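PDB 1ON3: methylmalonyl-CoA carboxyltransferase 12S subunit from Propionibacterium freudenreichii, which transfers the carboxyl group of methylmalonyl-CoA to the biotin of the 1.3S subunit, yielding propanoyl-CoA, as the hexameric core of the transcarboxylase complex. Local coordinates for residues E[421-432]-E[484-495]. Residues are numbered along the deposited sequence; the frame is centred on the assembly and turned at random. Where two conformers were deposited one is given.
Sequences RDLGADAVYAWP and GQVDDVIDPADT
Ala430 and Val489 pair in parallel where the short strand 488-489, outermost within this chain's mixed β-sheet, joins strand 427-430 in the crotonase-type fold of the C-terminal carboxyltransferase half. Ala430 N donates to Asp488 O (3.2 Å), and Ala430 O accepts from Ile490 N (2.8 Å). Upstream, Asp487 N binds Val428 O.

The carboxylate of Asp487 carries the charged part of the contact. Asp487 OD1 receives Arg421 NH2 in a 2.6 Å salt bridge and Val428 N in a nearly straight bond (171°), the two donors arriving from opposite faces of the carboxylate plane. Arg421 reaches it by bending its chain at CB-CG and CG-CD (chi2 100°, chi3 61°), and NH2 also makes a weak bond to Gly484 O. Two waters hold OD2, linking it to Asp426 O and Tyr429 OH.

Apolar packing dominates the other end. Pro492 CB sits squarely over the six-membered ring of Trp431, 3.5 Å from its centroid, a CH-π contact, while Ile490 CG1 lies against Trp431 CD1. At the ring edge, NE1 bonds weakly to Thr495 OG1, which itself donates to Pro492 O. A leucine in place of Trp431 would probably leave Pro492 without its aromatic platform and Thr495 OG1 without its indole donor.

Strand pairing is thus flanked by a buried carboxylate, probably stabilised as an anion by Arg421, and by an indole packed on the 3-10 turn leading into helix 495-505.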
ATOM      1  N   ARG E 421       0.202   2.719 -32.036  1.00 11.53           N
ATOM      2  CA  ARG E 421       0.756   3.536 -30.955  1.00 12.96           C
ATOM      3  C   ARG E 421      -0.303   4.067 -29.997  1.00 13.56           C
ATOM      4  O   ARG E 421      -0.087   4.154 -28.787  1.00 14.94           O
ATOM      5  CB  ARG E 421       1.513   4.729 -31.539  1.00 17.77           C
ATOM      6  CG  ARG E 421       1.977   5.720 -30.501  1.00 29.87           C
ATOM      7  CD  ARG E 421       3.433   5.508 -30.189  1.00 31.32           C
ATOM      8  NE  ARG E 421       4.236   5.718 -31.388  1.00 35.82           N
ATOM      9  CZ  ARG E 421       5.452   5.214 -31.557  1.00 42.46           C
ATOM     10  NH1 ARG E 421       6.001   4.470 -30.600  1.00 37.32           N
ATOM     11  NH2 ARG E 421       6.113   5.441 -32.690  1.00 45.01           N
ATOM     12  N   ASP E 422      -1.448   4.446 -30.552  1.00 12.71           N
ATOM     13  CA  ASP E 422      -2.518   5.003 -29.750  1.00 10.64           C
ATOM     14  C   ASP E 422      -3.106   4.023 -28.745  1.00 10.31           C
ATOM     15  O   ASP E 422      -3.660   4.447 -27.731  1.00 12.68           O
ATOM     16  CB  ASP E 422      -3.580   5.595 -30.674  1.00 12.41           C
ATOM     17  CG  ASP E 422      -3.006   6.711 -31.550  1.00 18.09           C
ATOM     18  OD1 ASP E 422      -2.492   7.687 -30.970  1.00 11.40           O
ATOM     19  OD2 ASP E 422      -3.047   6.602 -32.798  1.00 15.83           O
ATOM     20  N   LEU E 423      -3.000   2.723 -29.008  1.00 11.13           N
ATOM     21  CA  LEU E 423      -3.496   1.762 -28.033  1.00 12.02           C
ATOM     22  C   LEU E 423      -2.343   1.281 -27.144  1.00 13.88           C
ATOM     23  O   LEU E 423      -2.407   0.226 -26.511  1.00 15.20           O
ATOM     24  CB  LEU E 423      -4.207   0.583 -28.704  1.00 14.82           C
ATOM     25  CG  LEU E 423      -5.706   0.853 -28.931  1.00 18.08           C
ATOM     26  CD1 LEU E 423      -5.884   1.823 -30.098  1.00 14.03           C
ATOM     27  CD2 LEU E 423      -6.433  -0.449 -29.226  1.00 14.56           C
ATOM     28  N   GLY E 424      -1.269   2.058 -27.111  1.00 13.96           N
ATOM     29  CA  GLY E 424      -0.164   1.709 -26.240  1.00 13.01           C
ATOM     30  C   GLY E 424       0.990   0.899 -26.783  1.00 12.78           C
ATOM     31  O   GLY E 424       1.826   0.464 -25.994  1.00 16.56           O
ATOM     32  N   ALA E 425       1.052   0.673 -28.094  1.00 12.54           N
ATOM     33  CA  ALA E 425       2.182  -0.065 -28.649  1.00 13.82           C
ATOM     34  C   ALA E 425       3.417   0.726 -28.231  1.00 15.56           C
ATOM     35  O   ALA E 425       3.458   1.953 -28.384  1.00 16.90           O
ATOM     36  CB  ALA E 425       2.103  -0.136 -30.181  1.00 13.36           C
ATOM     37  N   ASP E 426       4.416   0.033 -27.692  1.00 11.22           N
ATOM     38  CA  ASP E 426       5.637   0.701 -27.254  1.00 13.22           C
ATOM     39  C   ASP E 426       6.575   0.998 -28.419  1.00 13.39           C
ATOM     40  O   ASP E 426       7.330   1.970 -28.382  1.00 15.30           O
ATOM     41  CB  ASP E 426       6.347  -0.150 -26.214  1.00 11.51           C
ATOM     42  CG  ASP E 426       5.505  -0.349 -24.988  1.00 10.72           C
ATOM     43  OD1 ASP E 426       5.305   0.624 -24.241  1.00 10.11           O
ATOM     44  OD2 ASP E 426       5.025  -1.478 -24.783  1.00 12.07           O
ATOM     45  N   ALA E 427       6.536   0.150 -29.441  1.00 12.75           N
ATOM     46  CA  ALA E 427       7.361   0.349 -30.631  1.00 13.49           C
ATOM     47  C   ALA E 427       6.557  -0.100 -31.839  1.00 16.18           C
ATOM     48  O   ALA E 427       5.922  -1.156 -31.808  1.00 14.58           O
ATOM     49  CB  ALA E 427       8.659  -0.467 -30.535  1.00 13.97           C
ATOM     50  N   VAL E 428       6.569   0.708 -32.899  1.00 15.20           N
ATOM     51  CA  VAL E 428       5.839   0.351 -34.106  1.00 12.86           C
ATOM     52  C   VAL E 428       6.746   0.522 -35.325  1.00 16.55           C
ATOM     53  O   VAL E 428       7.392   1.561 -35.476  1.00 16.20           O
ATOM     54  CB  VAL E 428       4.584   1.226 -34.286  1.00 12.66           C
ATOM     55  CG1 VAL E 428       3.815   0.764 -35.489  1.00 15.26           C
ATOM     56  CG2 VAL E 428       3.685   1.148 -33.033  1.00 15.66           C
ATOM     57  N   TYR E 429       6.812  -0.495 -36.179  1.00 13.77           N
ATOM     58  CA  TYR E 429       7.644  -0.388 -37.378  1.00 14.97           C
ATOM     59  C   TYR E 429       6.821  -0.649 -38.620  1.00 17.84           C
ATOM     60  O   TYR E 429       5.912  -1.479 -38.607  1.00 15.43           O
ATOM     61  CB  TYR E 429       8.803  -1.387 -37.350  1.00 15.99           C
ATOM     62  CG  TYR E 429       9.627  -1.312 -36.105  1.00 16.12           C
ATOM     63  CD1 TYR E 429       9.409  -2.201 -35.060  1.00 15.80           C
ATOM     64  CD2 TYR E 429      10.572  -0.299 -35.927  1.00 18.18           C
ATOM     65  CE1 TYR E 429      10.100  -2.085 -33.857  1.00 20.38           C
ATOM     66  CE2 TYR E 429      11.275  -0.172 -34.713  1.00 18.34           C
ATOM     67  CZ  TYR E 429      11.022  -1.074 -33.684  1.00 21.75           C
ATOM     68  OH  TYR E 429      11.654  -0.961 -32.465  1.00 19.73           O
ATOM     69  N   ALA E 430       7.153   0.057 -39.696  1.00 14.01           N
ATOM     70  CA  ALA E 430       6.462  -0.119 -40.963  1.00 14.80           C
ATOM     71  C   ALA E 430       7.414  -0.701 -42.010  1.00 17.17           C
ATOM     72  O   ALA E 430       8.556  -0.246 -42.137  1.00 17.06           O
ATOM     73  CB  ALA E 430       5.925   1.228 -41.455  1.00 16.92           C
ATOM     74  N   TRP E 431       6.962  -1.730 -42.721  1.00 11.59           N
ATOM     75  CA  TRP E 431       7.762  -2.294 -43.800  1.00 10.99           C
ATOM     76  C   TRP E 431       7.529  -1.276 -44.907  1.00 12.48           C
ATOM     77  O   TRP E 431       6.626  -0.446 -44.792  1.00 14.43           O
ATOM     78  CB  TRP E 431       7.234  -3.655 -44.229  1.00 11.02           C
ATOM     79  CG  TRP E 431       7.783  -4.805 -43.422  1.00 12.25           C
ATOM     80  CD1 TRP E 431       8.345  -4.747 -42.174  1.00 11.95           C
ATOM     81  CD2 TRP E 431       7.811  -6.176 -43.812  1.00 13.79           C
ATOM     82  NE1 TRP E 431       8.725  -6.011 -41.765  1.00 12.57           N
ATOM     83  CE2 TRP E 431       8.407  -6.905 -42.755  1.00 15.55           C
ATOM     84  CE3 TRP E 431       7.392  -6.867 -44.956  1.00 14.60           C
ATOM     85  CZ2 TRP E 431       8.591  -8.287 -42.811  1.00 12.99           C
ATOM     86  CZ3 TRP E 431       7.577  -8.242 -45.011  1.00 16.88           C
ATOM     87  CH2 TRP E 431       8.174  -8.940 -43.939  1.00 13.91           C
ATOM     88  N   PRO E 432       8.324  -1.320 -45.995  1.00 15.59           N
ATOM     89  CA  PRO E 432       8.114  -0.340 -47.071  1.00 14.38           C
ATOM     90  C   PRO E 432       6.783  -0.550 -47.780  1.00 15.09           C
ATOM     91  O   PRO E 432       6.336   0.297 -48.545  1.00 17.09           O
ATOM     92  CB  PRO E 432       9.303  -0.587 -48.004  1.00 17.61           C
ATOM     93  CG  PRO E 432      10.368  -1.129 -47.085  1.00 13.70           C
ATOM     94  CD  PRO E 432       9.553  -2.095 -46.233  1.00 16.17           C
ATOM     95  N   GLY E 484       4.648  10.246 -36.950  1.00 15.78           N
ATOM     96  CA  GLY E 484       5.077   9.605 -35.718  1.00 17.86           C
ATOM     97  C   GLY E 484       4.278   8.368 -35.346  1.00 19.45           C
ATOM     98  O   GLY E 484       4.420   7.853 -34.234  1.00 19.30           O
ATOM     99  N   GLN E 485       3.436   7.892 -36.266  1.00 18.69           N
ATOM    100  CA  GLN E 485       2.634   6.696 -36.014  1.00 19.01           C
ATOM    101  C   GLN E 485       3.494   5.439 -36.038  1.00 18.73           C
ATOM    102  O   GLN E 485       3.077   4.382 -35.564  1.00 17.11           O
ATOM    103  CB  GLN E 485       1.462   6.641 -36.998  0.50 17.21           C
ATOM    104  CG  GLN E 485       0.485   7.785 -36.708  0.50 16.55           C
ATOM    105  CD  GLN E 485      -0.828   7.681 -37.445  0.50 14.03           C
ATOM    106  OE1 GLN E 485      -1.320   6.586 -37.702  0.50 14.19           O
ATOM    107  NE2 GLN E 485      -1.418   8.828 -37.766  0.50 14.95           N
ATOM    108  N   VAL E 486       4.695   5.550 -36.598  1.00 16.60           N
ATOM    109  CA  VAL E 486       5.643   4.438 -36.590  1.00 15.57           C
ATOM    110  C   VAL E 486       7.002   5.000 -36.172  1.00 16.18           C
ATOM    111  O   VAL E 486       7.318   6.153 -36.475  1.00 21.43           O
ATOM    112  CB  VAL E 486       5.782   3.712 -37.977  1.00 18.12           C
ATOM    113  CG1 VAL E 486       4.436   3.134 -38.409  1.00 16.45           C
ATOM    114  CG2 VAL E 486       6.348   4.653 -39.024  1.00 16.32           C
ATOM    115  N   ASP E 487       7.782   4.203 -35.443  1.00 12.09           N
ATOM    116  CA  ASP E 487       9.107   4.616 -34.996  1.00 16.94           C
ATOM    117  C   ASP E 487      10.036   4.824 -36.196  1.00 16.68           C
ATOM    118  O   ASP E 487      10.880   5.720 -36.196  1.00 16.88           O
ATOM    119  CB  ASP E 487       9.774   3.526 -34.145  1.00 17.77           C
ATOM    120  CG  ASP E 487       9.129   3.333 -32.783  1.00 24.94           C
ATOM    121  OD1 ASP E 487       7.903   3.504 -32.659  1.00 25.32           O
ATOM    122  OD2 ASP E 487       9.869   2.973 -31.836  1.00 24.60           O
ATOM    123  N   ASP E 488       9.865   3.988 -37.213  1.00 15.94           N
ATOM    124  CA  ASP E 488      10.762   4.012 -38.364  1.00 19.67           C
ATOM    125  C   ASP E 488      10.180   3.162 -39.492  1.00 21.33           C
ATOM    126  O   ASP E 488       9.247   2.383 -39.267  1.00 20.19           O
ATOM    127  CB  ASP E 488      12.090   3.406 -37.902  1.00 15.49           C
ATOM    128  CG  ASP E 488      13.222   3.593 -38.896  1.00 21.56           C
ATOM    129  OD1 ASP E 488      14.267   2.940 -38.711  1.00 19.48           O
ATOM    130  OD2 ASP E 488      13.084   4.391 -39.841  1.00 21.68           O
ATOM    131  N   VAL E 489      10.708   3.333 -40.705  1.00 16.84           N
ATOM    132  CA  VAL E 489      10.297   2.521 -41.851  1.00 15.94           C
ATOM    133  C   VAL E 489      11.513   1.611 -41.974  1.00 18.21           C
ATOM    134  O   VAL E 489      12.645   2.090 -42.015  1.00 21.78           O
ATOM    135  CB  VAL E 489      10.120   3.360 -43.135  1.00 17.50           C
ATOM    136  CG1 VAL E 489       9.686   2.458 -44.295  1.00 14.78           C
ATOM    137  CG2 VAL E 489       9.076   4.446 -42.897  1.00 20.32           C
ATOM    138  N   ILE E 490      11.290   0.303 -42.022  1.00 18.32           N
ATOM    139  CA  ILE E 490      12.401  -0.637 -42.042  1.00 15.97           C
ATOM    140  C   ILE E 490      12.517  -1.563 -43.234  1.00 12.63           C
ATOM    141  O   ILE E 490      11.553  -1.824 -43.938  1.00 19.98           O
ATOM    142  CB  ILE E 490      12.364  -1.557 -40.785  1.00 17.42           C
ATOM    143  CG1 ILE E 490      11.110  -2.449 -40.814  1.00 16.27           C
ATOM    144  CG2 ILE E 490      12.367  -0.714 -39.515  1.00 21.28           C
ATOM    145  CD1 ILE E 490      11.061  -3.501 -39.697  1.00 17.13           C
ATOM    146  N   ASP E 491      13.730  -2.067 -43.431  1.00 16.82           N
ATOM    147  CA  ASP E 491      14.020  -3.039 -44.467  1.00 18.99           C
ATOM    148  C   ASP E 491      13.416  -4.307 -43.842  1.00 17.57           C
ATOM    149  O   ASP E 491      13.756  -4.671 -42.703  1.00 17.61           O
ATOM    150  CB  ASP E 491      15.544  -3.162 -44.622  1.00 16.59           C
ATOM    151  CG  ASP E 491      15.972  -4.296 -45.541  1.00 18.85           C
ATOM    152  OD1 ASP E 491      17.182  -4.344 -45.852  1.00 17.81           O
ATOM    153  OD2 ASP E 491      15.140  -5.140 -45.940  1.00 16.78           O
ATOM    154  N   PRO E 492      12.498  -4.975 -44.558  1.00 15.58           N
ATOM    155  CA  PRO E 492      11.875  -6.196 -44.027  1.00 15.24           C
ATOM    156  C   PRO E 492      12.908  -7.178 -43.489  1.00 17.91           C
ATOM    157  O   PRO E 492      12.646  -7.923 -42.536  1.00 16.49           O
ATOM    158  CB  PRO E 492      11.121  -6.752 -45.230  1.00 13.99           C
ATOM    159  CG  PRO E 492      10.742  -5.506 -45.992  1.00 12.67           C
ATOM    160  CD  PRO E 492      11.984  -4.656 -45.902  1.00 16.59           C
ATOM    161  N   ALA E 493      14.090  -7.170 -44.097  1.00 17.23           N
ATOM    162  CA  ALA E 493      15.158  -8.079 -43.692  1.00 18.67           C
ATOM    163  C   ALA E 493      15.623  -7.896 -42.249  1.00 16.31           C
ATOM    164  O   ALA E 493      16.184  -8.822 -41.669  1.00 19.56           O
ATOM    165  CB  ALA E 493      16.363  -7.938 -44.649  1.00 16.38           C
ATOM    166  N   ASP E 494      15.405  -6.710 -41.678  1.00 15.51           N
ATOM    167  CA  ASP E 494      15.827  -6.420 -40.304  1.00 14.87           C
ATOM    168  C   ASP E 494      14.723  -6.610 -39.254  1.00 17.21           C
ATOM    169  O   ASP E 494      14.916  -6.263 -38.094  1.00 17.23           O
ATOM    170  CB  ASP E 494      16.337  -4.974 -40.181  1.00 17.34           C
ATOM    171  CG  ASP E 494      17.478  -4.651 -41.152  1.00 18.08           C
ATOM    172  OD1 ASP E 494      18.350  -5.511 -41.365  1.00 22.99           O
ATOM    173  OD2 ASP E 494      17.511  -3.522 -41.679  1.00 19.11           O
ATOM    174  N   THR E 495      13.576  -7.145 -39.660  1.00 15.45           N
ATOM    175  CA  THR E 495      12.459  -7.325 -38.731  1.00 14.95           C
ATOM    176  C   THR E 495      12.820  -7.994 -37.400  1.00 14.89           C
ATOM    177  O   THR E 495      12.519  -7.455 -36.329  1.00 15.30           O
ATOM    178  CB  THR E 495      11.323  -8.098 -39.409  1.00 15.23           C
ATOM    179  OG1 THR E 495      10.919  -7.385 -40.587  1.00 13.92           O
ATOM    180  CG2 THR E 495      10.104  -8.217 -38.468  1.00 15.60           C
TER
HETATM  181  O   HOH W   1       0.875   3.517 -34.621  1.00 42.36           O
HETATM  182  O   HOH W   2       9.788   3.158 -29.325  1.00 22.59           O
HETATM  183  O   HOH W   3      12.151   1.624 -32.015  1.00 27.15           O